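PDB 2WBT: B-129, which is essential for virus function, binds two zinc ions through tandem C2H2-type zinc fingers and probably acts as a DNA-binding protein. Local coordinates for residues 63-68 with 80-85; 75-80 with 96-101; 101-106 with 117-122. All coordinates share one frame; numbering follows the deposited sequence.

In the fold
From the N terminus, the chain runs through helix 60-72 into the first zinc finger. Interaction 1 closes the loop from that helix to the stretch that begins at Cys80, laying residues 63-68 against residues 80-85. Interaction 2 opens inside this loop, at strand 75-76, and closes after helix 87-96, so the two contacts cross. They share Cys80 and one zinc ion, and strands 75-76 and 83-84 pair antiparallel between them. Interaction 3 follows in series, sharing only Lys101 with interaction 2, and joins residues 101-106 to helix 113-122 around the second zinc. Leu79 packs on Leu117 and Val120, which brings the two fingers together.

Interaction 1 of 3, residues 63-68 with 80-85; sequences LYRLLA and CLMPFS. With ZN (zinc ion), chain C.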
loop_
_atom_site.group_PDB
_atom_site.type_symbol
_atom_site.label_atom_id
_atom_site.label_comp_id
_atom_site.label_asym_id
_atom_site.label_seq_id
_atom_site.Cartn_x
_atom_site.Cartn_y
_atom_site.Cartn_z
ATOM N N LEU A 63 5.946 -1.485 3.821
ATOM C CA LEU A 63 4.718 -2.050 3.261
ATOM C C LEU A 63 4.929 -3.476 2.746
ATOM O O LEU A 63 4.127 -4.364 3.026
ATOM C CB LEU A 63 4.204 -1.138 2.139
ATOM C CG LEU A 63 2.781 -1.352 1.612
ATOM C CD1 LEU A 63 2.129 -0.018 1.243
ATOM C CD2 LEU A 63 2.774 -2.309 0.421
ATOM N N TYR A 64 6.015 -3.689 2.009
ATOM C CA TYR A 64 6.327 -5.011 1.452
ATOM C C TYR A 64 6.927 -5.980 2.470
ATOM O O TYR A 64 6.875 -7.197 2.276
ATOM C CB TYR A 64 7.230 -4.870 0.224
ATOM C CG TYR A 64 6.453 -4.391 -0.978
ATOM C CD1 TYR A 64 5.531 -5.227 -1.602
ATOM C CD2 TYR A 64 6.609 -3.101 -1.472
ATOM C CE1 TYR A 64 4.795 -4.798 -2.694
ATOM C CE2 TYR A 64 5.878 -2.661 -2.568
ATOM C CZ TYR A 64 4.972 -3.514 -3.174
ATOM O OH TYR A 64 4.245 -3.086 -4.262
ATOM N N ARG A 65 7.488 -5.442 3.551
ATOM C CA ARG A 65 7.889 -6.259 4.698
ATOM C C ARG A 65 6.675 -6.628 5.557
ATOM O O ARG A 65 6.643 -7.705 6.156
ATOM C CB ARG A 65 8.948 -5.537 5.534
ATOM C CG ARG A 65 10.343 -5.622 4.926
ATOM C CD ARG A 65 11.401 -4.907 5.754
ATOM N NE ARG A 65 11.452 -5.388 7.137
ATOM C CZ ARG A 65 11.243 -4.644 8.226
ATOM N NH1 ARG A 65 10.971 -3.343 8.138
ATOM N NH2 ARG A 65 11.317 -5.209 9.427
ATOM N N LEU A 66 5.688 -5.735 5.615
ATOM C CA LEU A 66 4.411 -6.022 6.280
ATOM C C LEU A 66 3.696 -7.172 5.577
ATOM O O LEU A 66 3.252 -8.124 6.220
ATOM C CB LEU A 66 3.507 -4.782 6.286
ATOM C CG LEU A 66 2.056 -4.969 6.752
ATOM C CD1 LEU A 66 2.002 -5.580 8.144
ATOM C CD2 LEU A 66 1.314 -3.643 6.718
ATOM N N LEU A 67 3.592 -7.067 4.255
ATOM C CA LEU A 67 2.901 -8.068 3.435
ATOM C C LEU A 67 3.600 -9.427 3.477
ATOM O O LEU A 67 2.941 -10.467 3.539
ATOM C CB LEU A 67 2.788 -7.588 1.985
ATOM C CG LEU A 67 1.976 -6.309 1.760
ATOM C CD1 LEU A 67 2.106 -5.836 0.319
ATOM C CD2 LEU A 67 0.524 -6.516 2.129
ATOM N N ALA A 68 4.929 -9.409 3.434
ATOM C CA ALA A 68 5.733 -10.631 3.542
ATOM C C ALA A 68 5.511 -11.340 4.881
ATOM O O ALA A 68 5.414 -12.567 4.931
ATOM C CB ALA A 68 7.210 -10.311 3.355
ATOM N N CYS A 80 7.751 -4.012 14.717
ATOM C CA CYS A 80 8.872 -4.796 14.172
ATOM C C CYS A 80 8.541 -5.655 12.946
ATOM O O CYS A 80 9.457 -6.130 12.269
ATOM C CB CYS A 80 9.543 -5.647 15.256
ATOM S SG CYS A 80 8.500 -7.049 15.916
ATOM N N LEU A 81 7.259 -5.821 12.627
ATOM C CA LEU A 81 6.842 -6.592 11.442
ATOM C C LEU A 81 7.251 -8.061 11.482
ATOM O O LEU A 81 7.497 -8.664 10.435
ATOM C CB LEU A 81 7.383 -5.951 10.153
ATOM C CG LEU A 81 6.844 -4.562 9.813
ATOM C CD1 LEU A 81 7.578 -3.999 8.606
ATOM C CD2 LEU A 81 5.343 -4.606 9.558
ATOM N N MET A 82 7.341 -8.628 12.688
ATOM C CA MET A 82 7.706 -10.038 12.865
ATOM C C MET A 82 6.463 -10.878 13.177
ATOM O O MET A 82 5.676 -10.518 14.056
ATOM C CB MET A 82 8.748 -10.210 13.974
ATOM C CG MET A 82 10.108 -9.557 13.696
ATOM S SD MET A 82 10.969 -10.110 12.205
ATOM C CE MET A 82 10.484 -8.856 11.025
ATOM N N PRO A 83 6.283 -12.000 12.453
ATOM C CA PRO A 83 5.134 -12.877 12.637
ATOM C C PRO A 83 5.232 -13.706 13.907
ATOM O O PRO A 83 6.330 -14.077 14.322
ATOM C CB PRO A 83 5.165 -13.789 11.401
ATOM C CG PRO A 83 6.442 -13.548 10.719
ATOM C CD PRO A 83 7.195 -12.491 11.403
ATOM N N PHE A 84 4.082 -13.987 14.509
ATOM C CA PHE A 84 4.012 -14.827 15.698
ATOM C C PHE A 84 2.996 -15.942 15.511
ATOM O O PHE A 84 2.079 -15.835 14.694
ATOM C CB PHE A 84 3.686 -13.984 16.926
ATOM C CG PHE A 84 4.840 -13.155 17.391
ATOM C CD1 PHE A 84 5.745 -13.663 18.312
ATOM C CD2 PHE A 84 5.042 -11.880 16.886
ATOM C CE1 PHE A 84 6.822 -12.905 18.736
ATOM C CE2 PHE A 84 6.115 -11.116 17.305
ATOM C CZ PHE A 84 7.005 -11.632 18.232
ATOM N N SER A 85 3.176 -17.014 16.274
ATOM C CA SER A 85 2.390 -18.237 16.108
ATOM C C SER A 85 0.904 -18.023 16.389
ATOM O O SER A 85 0.048 -18.621 15.733
ATOM C CB SER A 85 2.931 -19.340 17.024
ATOM O OG SER A 85 2.709 -19.030 18.390
HETATM ZN ZN ZN C . 7.437 -5.851 17.496
#
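In Arg65 CG stands anti to the carbonyl carbon, beside the backbone N (chi1 -79°), and the chain bends at chi3; Leu81 likewise sets CG beside its own backbone N (chi1 -65°). The two side chains cross at about a right angle. The contact lays helix 60-72 against the metal-binding turn of the first C2H2-type finger, just where that turn leaves Cys80 and leads into the second strand of the finger's short antiparallel hairpin. Leu81 has a positive phi of 62°, a left-handed backbone conformation immediately after the second cysteine, and directs its CB toward the helix. Its two methyl groups then divide the work. CD1 takes the arginine: it lies over one face of the guanidinium, 3.4 Å above the plane and displaced toward the rim, with NH1 of Arg65 at 3.5 Å. The same methyl also reaches the base of that side chain, where Arg65 CB is 3.7 Å from Leu81 CD1. CD2 serves Leu66 instead, meeting both its backbone and its side chain, with Leu81 CD2 3.7 Å from Leu66 CA. The exposed arginine thus lays its aliphatic root and its flat end across a buried leucine. Ser69, one helical turn on, fastens the same place by polar means, since its OG is hydrogen-bonded to the carbonyl oxygens of both Leu81 and Arg65. Other side chains of the helix, Leu63 and Tyr64, point away from the finger and pack on their counterparts in the second subunit; Leu66 also touches Ile126 near the C terminus. Beside Leu81, the guanidinium approaches the Cys80 backbone obliquely, with Arg65 NH2 3.5 Å from Cys80 O, and Leu66 CD1 lies 3.8 Å from Leu81 CD2.

Interaction 2 of 3, residues 75-80 with 96-101; sequences FVCPLC and YTEHTK. With ZN (zinc ion), chain C.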
loop_
_atom_site.group_PDB
_atom_site.type_symbol
_atom_site.label_atom_id
_atom_site.label_comp_id
_atom_site.label_asym_id
_atom_site.label_seq_id
_atom_site.Cartn_x
_atom_site.Cartn_y
_atom_site.Cartn_z
ATOM N N PHE A 75 -0.770 -12.955 12.627
ATOM C CA PHE A 75 -0.382 -12.238 13.839
ATOM C C PHE A 75 0.997 -11.601 13.693
ATOM O O PHE A 75 2.023 -12.258 13.875
ATOM C CB PHE A 75 -0.421 -13.195 15.029
ATOM C CG PHE A 75 -1.706 -13.966 15.129
ATOM C CD1 PHE A 75 -1.757 -15.312 14.792
ATOM C CD2 PHE A 75 -2.875 -13.333 15.529
ATOM C CE1 PHE A 75 -2.950 -16.021 14.872
ATOM C CE2 PHE A 75 -4.070 -14.033 15.609
ATOM C CZ PHE A 75 -4.108 -15.379 15.283
ATOM N N VAL A 76 0.997 -10.312 13.364
ATOM C CA VAL A 76 2.222 -9.556 13.118
ATOM C C VAL A 76 2.249 -8.300 13.983
ATOM O O VAL A 76 1.210 -7.705 14.271
ATOM C CB VAL A 76 2.336 -9.139 11.635
ATOM C CG1 VAL A 76 3.691 -8.502 11.355
ATOM C CG2 VAL A 76 2.116 -10.340 10.725
ATOM N N CYS A 77 3.449 -7.910 14.388
ATOM C CA CYS A 77 3.658 -6.702 15.180
ATOM C C CYS A 77 3.910 -5.507 14.254
ATOM O O CYS A 77 4.806 -5.558 13.410
ATOM C CB CYS A 77 4.847 -6.886 16.120
ATOM S SG CYS A 77 5.136 -5.508 17.230
ATOM N N PRO A 78 3.138 -4.420 14.417
ATOM C CA PRO A 78 3.303 -3.265 13.534
ATOM C C PRO A 78 4.668 -2.589 13.658
ATOM O O PRO A 78 5.188 -2.080 12.666
ATOM C CB PRO A 78 2.190 -2.311 13.988
ATOM C CG PRO A 78 1.238 -3.156 14.757
ATOM C CD PRO A 78 2.082 -4.184 15.415
ATOM N N LEU A 79 5.238 -2.594 14.860
ATOM C CA LEU A 79 6.512 -1.921 15.107
ATOM C C LEU A 79 7.722 -2.688 14.563
ATOM O O LEU A 79 8.630 -2.070 14.005
ATOM C CB LEU A 79 6.691 -1.630 16.600
ATOM C CG LEU A 79 5.576 -0.830 17.283
ATOM C CD1 LEU A 79 5.913 -0.604 18.750
ATOM C CD2 LEU A 79 5.333 0.500 16.580
ATOM N N CYS A 80 7.751 -4.012 14.717
ATOM C CA CYS A 80 8.872 -4.796 14.172
ATOM C C CYS A 80 8.541 -5.655 12.946
ATOM O O CYS A 80 9.457 -6.130 12.269
ATOM C CB CYS A 80 9.543 -5.647 15.256
ATOM S SG CYS A 80 8.500 -7.049 15.916
ATOM N N TYR A 96 5.729 -7.302 26.716
ATOM C CA TYR A 96 7.001 -7.491 27.429
ATOM C C TYR A 96 8.278 -7.280 26.603
ATOM O O TYR A 96 9.323 -6.959 27.171
ATOM C CB TYR A 96 7.041 -8.884 28.063
ATOM C CG TYR A 96 5.978 -9.104 29.116
ATOM C CD1 TYR A 96 6.155 -8.644 30.418
ATOM C CD2 TYR A 96 4.795 -9.772 28.811
ATOM C CE1 TYR A 96 5.181 -8.843 31.389
ATOM C CE2 TYR A 96 3.816 -9.977 29.774
ATOM C CZ TYR A 96 4.015 -9.509 31.061
ATOM O OH TYR A 96 3.047 -9.709 32.019
ATOM N N THR A 97 8.202 -7.450 25.284
ATOM C CA THR A 97 9.411 -7.533 24.446
ATOM C C THR A 97 9.610 -6.399 23.423
ATOM O O THR A 97 10.739 -6.155 22.993
ATOM C CB THR A 97 9.464 -8.893 23.706
ATOM O OG1 THR A 97 9.209 -9.957 24.632
ATOM C CG2 THR A 97 10.825 -9.111 23.055
ATOM N N GLU A 98 8.537 -5.709 23.042
ATOM C CA GLU A 98 8.626 -4.652 22.027
ATOM C C GLU A 98 8.958 -3.297 22.666
ATOM O O GLU A 98 8.132 -2.730 23.383
ATOM C CB GLU A 98 7.318 -4.568 21.229
ATOM C CG GLU A 98 7.299 -3.497 20.139
ATOM C CD GLU A 98 8.556 -3.503 19.287
ATOM O OE1 GLU A 98 8.746 -4.465 18.505
ATOM O OE2 GLU A 98 9.354 -2.549 19.405
ATOM N N HIS A 99 10.160 -2.787 22.392
ATOM C CA HIS A 99 10.663 -1.561 23.038
ATOM C C HIS A 99 10.955 -0.383 22.098
ATOM O O HIS A 99 11.501 0.629 22.543
ATOM C CB HIS A 99 11.937 -1.870 23.832
ATOM C CG HIS A 99 11.754 -2.918 24.883
ATOM N ND1 HIS A 99 10.863 -2.781 25.925
ATOM C CD2 HIS A 99 12.358 -4.116 25.059
ATOM C CE1 HIS A 99 10.920 -3.854 26.694
ATOM N NE2 HIS A 99 11.820 -4.679 26.190
ATOM N N THR A 100 10.599 -0.490 20.820
ATOM C CA THR A 100 10.878 0.596 19.869
ATOM C C THR A 100 9.999 1.824 20.128
ATOM O O THR A 100 8.794 1.700 20.351
ATOM C CB THR A 100 10.700 0.160 18.399
ATOM O OG1 THR A 100 11.206 1.184 17.530
ATOM C CG2 THR A 100 9.240 -0.082 18.078
ATOM N N LYS A 101 10.618 3.002 20.098
ATOM C CA LYS A 101 9.901 4.269 20.265
ATOM C C LYS A 101 9.656 4.970 18.931
ATOM O O LYS A 101 8.906 5.939 18.878
ATOM C CB LYS A 101 10.680 5.220 21.178
ATOM C CG LYS A 101 11.160 4.610 22.483
ATOM C CD LYS A 101 10.016 4.348 23.446
ATOM C CE LYS A 101 10.513 3.694 24.726
ATOM N NZ LYS A 101 11.101 2.348 24.492
HETATM ZN ZN ZN C . 7.437 -5.851 17.496
#
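Leu79 fills the close part of this contact, packing against both the zinc ligand Glu98 and the methyl group of Thr100. Its CD1 is 3.5 Å from Glu98 CG, and the same branch, together with CB, faces Thr100 CG2. Beside it the metal does the joining. Glu98 holds CG anti to its backbone N (chi1 -180°), and a bend at chi2 turns the carboxylate in toward the zinc ion, which OE1 binds at 2.2 Å. OE2 stays well beyond bonding range, so the carboxylate is monodentate. Cys77 SG at 2.3 Å and Cys80 SG at 2.2 Å from the zinc ion supply two more ligands, and His93 of helix 87-96 completes the site. This is the C2H2 zinc-finger scheme with a Cys-x-x-Cys turn, except that a glutamate stands where the classical finger has its second histidine. Cys80 CB also comes within 3.5 Å of Glu98 OE1, and Cys77 also touches Leu90 and Ile94 of helix 87-96.

Toward solvent the contact thins out. Thr100 is only partly buried, and the exposed His99 turns its CB away from the turn. On that side the chain is held locally, by a hydrogen bond of 2.6 Å from Lys101 NZ to His99 O, the donor tilted 33° from the carbonyl plane.

Interaction 3 of 3, residues 101-106 with 117-122; sequences KVCPVC and LDHVCK. With ZN (zinc ion), chain D.
The imidazole of His119 meets the two cysteines Cys103 and Cys106 by its edge, and neither residue stands over a ring face. Cys103 SG lies in the ring plane, 86° off the normal, and is 3.4 Å from CD2 of His119; Cys106 SG is also at the rim, but on the NE2-CE1 side, and rather farther from the plane, 73° off the normal. This placing follows from the zinc ion that all three share. His119 sets CG anti to its backbone N (chi1 161°), which carries the ring out from the helix, and NE2 binds the metal at 2.0 Å. Cys103 SG is 2.3 Å and Cys106 SG 2.1 Å from the same zinc ion, and His124 supplies the fourth ligand of a canonical Cys2His2 finger.

The Cys-x-x-Cys turn has the N-H to sulfur bonds of a zinc knuckle. Val105 N donates to Cys103 SG at 3.5 Å, and a weak, longer bond comes from Cys106 N. Two amide donors on one metal-bound sulfur would be expected to draw off part of its negative charge. Apolar packing flanks the metal: Val120 sends CG2 to Cys103, 4.0 Å from Cys103 CB, and the same methyl is 4.2 Å from Pro104 CD.

Helix 113-122, which carries His119 and Val120, is tied at Cys121 to the C-terminal tail by a disulfide with Cys127. Val120 and Leu117 also receive Leu79 of the first finger, while Pro104 and Val105 rest on Tyr62 of helix 60-72, so the second finger contacts both the first finger and helix 60-72.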
loop_
_atom_site.group_PDB
_atom_site.type_symbol
_atom_site.label_atom_id
_atom_site.label_comp_id
_atom_site.label_asym_id
_atom_site.label_seq_id
_atom_site.Cartn_x
_atom_site.Cartn_y
_atom_site.Cartn_z
ATOM N N LYS A 101 10.618 3.002 20.098
ATOM C CA LYS A 101 9.901 4.269 20.265
ATOM C C LYS A 101 9.656 4.970 18.931
ATOM O O LYS A 101 8.906 5.939 18.878
ATOM C CB LYS A 101 10.680 5.220 21.178
ATOM C CG LYS A 101 11.160 4.610 22.483
ATOM C CD LYS A 101 10.016 4.348 23.446
ATOM C CE LYS A 101 10.513 3.694 24.726
ATOM N NZ LYS A 101 11.101 2.348 24.492
ATOM N N VAL A 102 10.297 4.494 17.866
ATOM C CA VAL A 102 10.162 5.113 16.547
ATOM C C VAL A 102 9.144 4.353 15.706
ATOM O O VAL A 102 9.120 3.119 15.704
ATOM C CB VAL A 102 11.504 5.146 15.786
ATOM C CG1 VAL A 102 11.404 6.069 14.582
ATOM C CG2 VAL A 102 12.633 5.596 16.703
ATOM N N CYS A 103 8.308 5.103 14.996
ATOM C CA CYS A 103 7.334 4.511 14.083
ATOM C C CYS A 103 8.039 4.046 12.808
ATOM O O CYS A 103 8.670 4.866 12.129
ATOM C CB CYS A 103 6.223 5.513 13.755
ATOM S SG CYS A 103 5.121 4.989 12.413
ATOM N N PRO A 104 7.915 2.735 12.468
ATOM C CA PRO A 104 8.643 2.165 11.327
ATOM C C PRO A 104 8.274 2.814 9.991
ATOM O O PRO A 104 8.991 2.645 9.003
ATOM C CB PRO A 104 8.204 0.693 11.332
ATOM C CG PRO A 104 6.904 0.691 12.029
ATOM C CD PRO A 104 7.049 1.719 13.099
ATOM N N VAL A 105 7.168 3.554 9.983
ATOM C CA VAL A 105 6.629 4.167 8.776
ATOM C C VAL A 105 7.106 5.612 8.598
ATOM O O VAL A 105 7.757 5.934 7.605
ATOM C CB VAL A 105 5.083 4.142 8.794
ATOM C CG1 VAL A 105 4.526 4.585 7.449
ATOM C CG2 VAL A 105 4.573 2.748 9.147
ATOM N N CYS A 106 6.786 6.468 9.565
ATOM C CA CYS A 106 7.044 7.918 9.457
ATOM C C CYS A 106 8.266 8.420 10.228
ATOM O O CYS A 106 8.705 9.548 10.013
ATOM C CB CYS A 106 5.814 8.714 9.887
ATOM S SG CYS A 106 5.613 8.863 11.670
ATOM N N LEU A 117 2.601 2.642 19.288
ATOM C CA LEU A 117 1.535 1.754 18.799
ATOM C C LEU A 117 0.287 2.526 18.383
ATOM O O LEU A 117 -0.204 2.362 17.265
ATOM C CB LEU A 117 1.146 0.712 19.858
ATOM C CG LEU A 117 1.996 -0.555 19.983
ATOM C CD1 LEU A 117 1.365 -1.515 20.980
ATOM C CD2 LEU A 117 2.199 -1.240 18.636
ATOM N N ASP A 118 -0.225 3.353 19.294
ATOM C CA ASP A 118 -1.422 4.161 19.029
ATOM C C ASP A 118 -1.229 5.021 17.788
ATOM O O ASP A 118 -2.157 5.200 16.999
ATOM C CB ASP A 118 -1.757 5.074 20.215
ATOM C CG ASP A 118 -1.996 4.309 21.505
ATOM O OD1 ASP A 118 -2.260 3.088 21.449
ATOM O OD2 ASP A 118 -1.921 4.934 22.583
ATOM N N HIS A 119 -0.019 5.552 17.625
ATOM C CA HIS A 119 0.311 6.378 16.461
ATOM C C HIS A 119 0.234 5.595 15.152
ATOM O O HIS A 119 -0.377 6.060 14.186
ATOM C CB HIS A 119 1.700 7.012 16.618
ATOM C CG HIS A 119 2.294 7.492 15.328
ATOM N ND1 HIS A 119 2.022 8.738 14.781
ATOM C CD2 HIS A 119 3.174 6.891 14.489
ATOM C CE1 HIS A 119 2.699 8.875 13.654
ATOM N NE2 HIS A 119 3.406 7.767 13.453
ATOM N N VAL A 120 0.844 4.412 15.120
ATOM C CA VAL A 120 0.851 3.586 13.907
ATOM C C VAL A 120 -0.560 3.114 13.530
ATOM O O VAL A 120 -0.833 2.820 12.366
ATOM C CB VAL A 120 1.806 2.377 14.047
ATOM C CG1 VAL A 120 1.758 1.495 12.804
ATOM C CG2 VAL A 120 3.227 2.853 14.300
ATOM N N CYS A 121 -1.450 3.050 14.516
ATOM C CA CYS A 121 -2.855 2.726 14.273
ATOM C C CYS A 121 -3.667 3.959 13.871
ATOM O O CYS A 121 -4.469 3.900 12.942
ATOM C CB CYS A 121 -3.480 2.094 15.518
ATOM S SG CYS A 121 -5.237 1.665 15.343
ATOM N N LYS A 122 -3.471 5.067 14.580
ATOM C CA LYS A 122 -4.258 6.282 14.339
ATOM C C LYS A 122 -3.910 6.998 13.041
ATOM O O LYS A 122 -4.805 7.467 12.341
ATOM C CB LYS A 122 -4.103 7.270 15.492
ATOM C CG LYS A 122 -4.983 6.969 16.692
ATOM C CD LYS A 122 -4.833 8.011 17.804
ATOM C CE LYS A 122 -3.428 8.614 17.892
ATOM N NZ LYS A 122 -3.174 9.238 19.227
HETATM ZN ZN ZN D . 4.459 7.079 11.848
#